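PDB 1NTH: monomethylamine methyltransferase MtmB1 from Methanosarcina barkeri, which catalyses transfer of the methyl group from monomethylamine to the corrinoid cofactor of its partner protein MtmC, a step of methanogenesis from methylamine. Local coordinates for residues G119-P124 / A390-G395. Where two conformers were deposited one is given. Numbering follows the deposited sequence.
Sequences GDKAKP and ARATAG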
ATOM      1  N   GLY A 119     -12.926  -5.130 -38.770  1.00 20.66           N
ATOM      2  CA  GLY A 119     -14.378  -5.023 -38.757  1.00 22.14           C
ATOM      3  C   GLY A 119     -15.051  -5.446 -37.460  1.00 23.19           C
ATOM      4  O   GLY A 119     -16.263  -5.657 -37.420  1.00 22.90           O
ATOM      5  N   ASP A 120     -14.268  -5.557 -36.392  1.00 21.32           N
ATOM      6  CA  ASP A 120     -14.783  -5.977 -35.089  1.00 22.38           C
ATOM      7  C   ASP A 120     -15.975  -5.147 -34.609  1.00 22.15           C
ATOM      8  O   ASP A 120     -16.005  -3.928 -34.776  1.00 22.39           O
ATOM      9  CB  ASP A 120     -13.653  -5.904 -34.059  1.00 21.68           C
ATOM     10  CG  ASP A 120     -13.864  -6.838 -32.888  1.00 25.05           C
ATOM     11  OD1 ASP A 120     -12.937  -7.616 -32.584  1.00 26.47           O
ATOM     12  OD2 ASP A 120     -14.949  -6.797 -32.271  1.00 27.42           O
ATOM     13  N   LYS A 121     -16.953  -5.820 -34.006  1.00 22.98           N
ATOM     14  CA  LYS A 121     -18.143  -5.155 -33.474  1.00 23.43           C
ATOM     15  C   LYS A 121     -17.781  -4.350 -32.226  1.00 21.97           C
ATOM     16  O   LYS A 121     -18.457  -3.380 -31.881  1.00 22.17           O
ATOM     17  CB  LYS A 121     -19.210  -6.185 -33.094  1.00 26.19           C
ATOM     18  CG  LYS A 121     -19.771  -7.000 -34.245  1.00 30.85           C
ATOM     19  CD  LYS A 121     -20.756  -6.206 -35.083  0.50 32.10           C
ATOM     20  CE  LYS A 121     -21.419  -7.098 -36.125  0.50 33.74           C
ATOM     21  NZ  LYS A 121     -22.430  -6.364 -36.933  0.50 34.45           N
ATOM     22  N   ALA A 122     -16.722  -4.767 -31.542  1.00 21.17           N
ATOM     23  CA  ALA A 122     -16.283  -4.076 -30.335  1.00 20.56           C
ATOM     24  C   ALA A 122     -15.635  -2.744 -30.688  1.00 20.91           C
ATOM     25  O   ALA A 122     -14.965  -2.617 -31.710  1.00 21.46           O
ATOM     26  CB  ALA A 122     -15.299  -4.944 -29.560  1.00 21.20           C
ATOM     27  N   LYS A 123     -15.844  -1.753 -29.833  1.00 20.45           N
ATOM     28  CA  LYS A 123     -15.285  -0.423 -30.040  1.00 20.47           C
ATOM     29  C   LYS A 123     -13.860  -0.348 -29.493  1.00 18.84           C
ATOM     30  O   LYS A 123     -13.545  -0.942 -28.462  1.00 18.45           O
ATOM     31  CB  LYS A 123     -16.156   0.613 -29.327  1.00 21.00           C
ATOM     32  CG  LYS A 123     -15.721   2.057 -29.500  1.00 21.91           C
ATOM     33  CD  LYS A 123     -16.560   2.976 -28.618  1.00 22.03           C
ATOM     34  CE  LYS A 123     -16.215   4.444 -28.841  1.00 21.36           C
ATOM     35  NZ  LYS A 123     -16.944   5.331 -27.886  1.00 23.59           N
ATOM     36  N   PRO A 124     -12.967   0.361 -30.192  1.00 18.11           N
ATOM     37  CA  PRO A 124     -11.606   0.445 -29.661  1.00 17.65           C
ATOM     38  C   PRO A 124     -11.575   1.371 -28.449  1.00 17.06           C
ATOM     39  O   PRO A 124     -12.545   2.082 -28.169  1.00 17.50           O
ATOM     40  CB  PRO A 124     -10.805   1.003 -30.839  1.00 18.65           C
ATOM     41  CG  PRO A 124     -11.814   1.800 -31.596  1.00 19.48           C
ATOM     42  CD  PRO A 124     -13.039   0.916 -31.554  1.00 17.09           C
ATOM     43  N   ALA A 390     -15.846   6.170 -33.951  1.00 16.64           N
ATOM     44  CA  ALA A 390     -15.392   4.801 -33.729  1.00 16.93           C
ATOM     45  C   ALA A 390     -16.598   3.913 -33.423  1.00 16.92           C
ATOM     46  O   ALA A 390     -16.697   2.790 -33.918  1.00 17.61           O
ATOM     47  CB  ALA A 390     -14.390   4.753 -32.573  1.00 15.79           C
ATOM     48  N   ARG A 391     -17.515   4.418 -32.605  1.00 16.69           N
ATOM     49  CA  ARG A 391     -18.711   3.660 -32.259  1.00 18.13           C
ATOM     50  C   ARG A 391     -19.536   3.388 -33.515  1.00 17.65           C
ATOM     51  O   ARG A 391     -20.011   2.274 -33.729  1.00 18.85           O
ATOM     52  CB  ARG A 391     -19.570   4.430 -31.253  1.00 17.99           C
ATOM     53  CG  ARG A 391     -20.819   3.672 -30.826  1.00 22.15           C
ATOM     54  CD  ARG A 391     -21.737   4.523 -29.954  1.00 21.14           C
ATOM     55  NE  ARG A 391     -22.323   5.634 -30.695  1.00 23.77           N
ATOM     56  CZ  ARG A 391     -22.023   6.913 -30.492  1.00 24.12           C
ATOM     57  NH1 ARG A 391     -21.138   7.252 -29.566  1.00 22.94           N
ATOM     58  NH2 ARG A 391     -22.613   7.855 -31.218  1.00 24.98           N
ATOM     59  N   ALA A 392     -19.698   4.416 -34.344  1.00 18.44           N
ATOM     60  CA  ALA A 392     -20.471   4.295 -35.575  1.00 19.54           C
ATOM     61  C   ALA A 392     -19.848   3.326 -36.580  1.00 20.19           C
ATOM     62  O   ALA A 392     -20.557   2.622 -37.297  1.00 22.06           O
ATOM     63  CB  ALA A 392     -20.633   5.671 -36.215  1.00 19.46           C
ATOM     64  N   THR A 393     -18.519   3.291 -36.622  1.00 19.17           N
ATOM     65  CA  THR A 393     -17.793   2.428 -37.551  1.00 18.81           C
ATOM     66  C   THR A 393     -17.733   0.958 -37.137  1.00 19.32           C
ATOM     67  O   THR A 393     -17.727   0.067 -37.986  1.00 19.85           O
ATOM     68  CB  THR A 393     -16.347   2.940 -37.739  1.00 17.63           C
ATOM     69  OG1 THR A 393     -16.382   4.297 -38.193  1.00 19.00           O
ATOM     70  CG2 THR A 393     -15.599   2.093 -38.762  1.00 18.27           C
ATOM     71  N   ALA A 394     -17.683   0.705 -35.834  1.00 19.30           N
ATOM     72  CA  ALA A 394     -17.601  -0.664 -35.335  1.00 20.74           C
ATOM     73  C   ALA A 394     -18.692  -1.567 -35.908  1.00 21.95           C
ATOM     74  O   ALA A 394     -19.876  -1.238 -35.853  1.00 23.02           O
ATOM     75  CB  ALA A 394     -17.667  -0.669 -33.806  1.00 21.58           C
ATOM     76  N   GLY A 395     -18.280  -2.699 -36.469  1.00 22.59           N
ATOM     77  CA  GLY A 395     -19.232  -3.645 -37.022  1.00 24.12           C
ATOM     78  C   GLY A 395     -19.671  -3.419 -38.459  1.00 24.40           C
ATOM     79  O   GLY A 395     -20.319  -4.287 -39.047  1.00 25.02           O
TER
HETATM   80  O   HOH W   1     -20.783  -2.786 -33.074  1.00 37.45           O
HETATM   81  O   HOH W   2     -19.647   5.705 -27.800  1.00 26.49           O
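Two like-charged side chains, Lys123 and Arg391, converge on one water, which accepts from Lys123 NZ at 2.7 Å and from Arg391 NH1 at 2.8 Å. Glu152 forms salt bridges with both cations, which probably offsets their repulsion, while Arg391 also reaches Glu388 and the carbonyl of Phe458; Asn97 and Asn96 of a second subunit pack on Lys123 and Arg391, respectively. To get there the fully extended Lys123 runs beside the helix end, its CE lying 4.1 Å from Arg391 CB. Next along the loop, Pro124 CG packs against Ala390 CB at 4.0 Å, and both side chains also touch Thr357 of helix 343-359 and Leu364 of strand 363-366. Around Gly395 the backbones themselves come close, its CA 4.0 Å from Lys121 CA. Ala394 leaves the helix and directs its methyl at the loop, with CB 3.4 Å from Lys121 O, and Gly395 N gives a weak hydrogen bond to Asp120 O (3.1 Å). Gly395 has positive phi, and a CB there would collide with Lys121 CD, which already sits 3.6 Å from Gly395 CA. Another water donates to Lys121 O (2.7 Å) and, weakly, to Ala394 O (3.3 Å). The loop is bent by an Asx turn, in which Asp120 OD2 accepts from Ala122 N at 2.8 Å. Helix 380-393, which follows strand 363-366, thus packs its C-terminal end against the loop entering the adjacent parallel strand 125-128, at the N-terminal end of the strands of a TIM barrel.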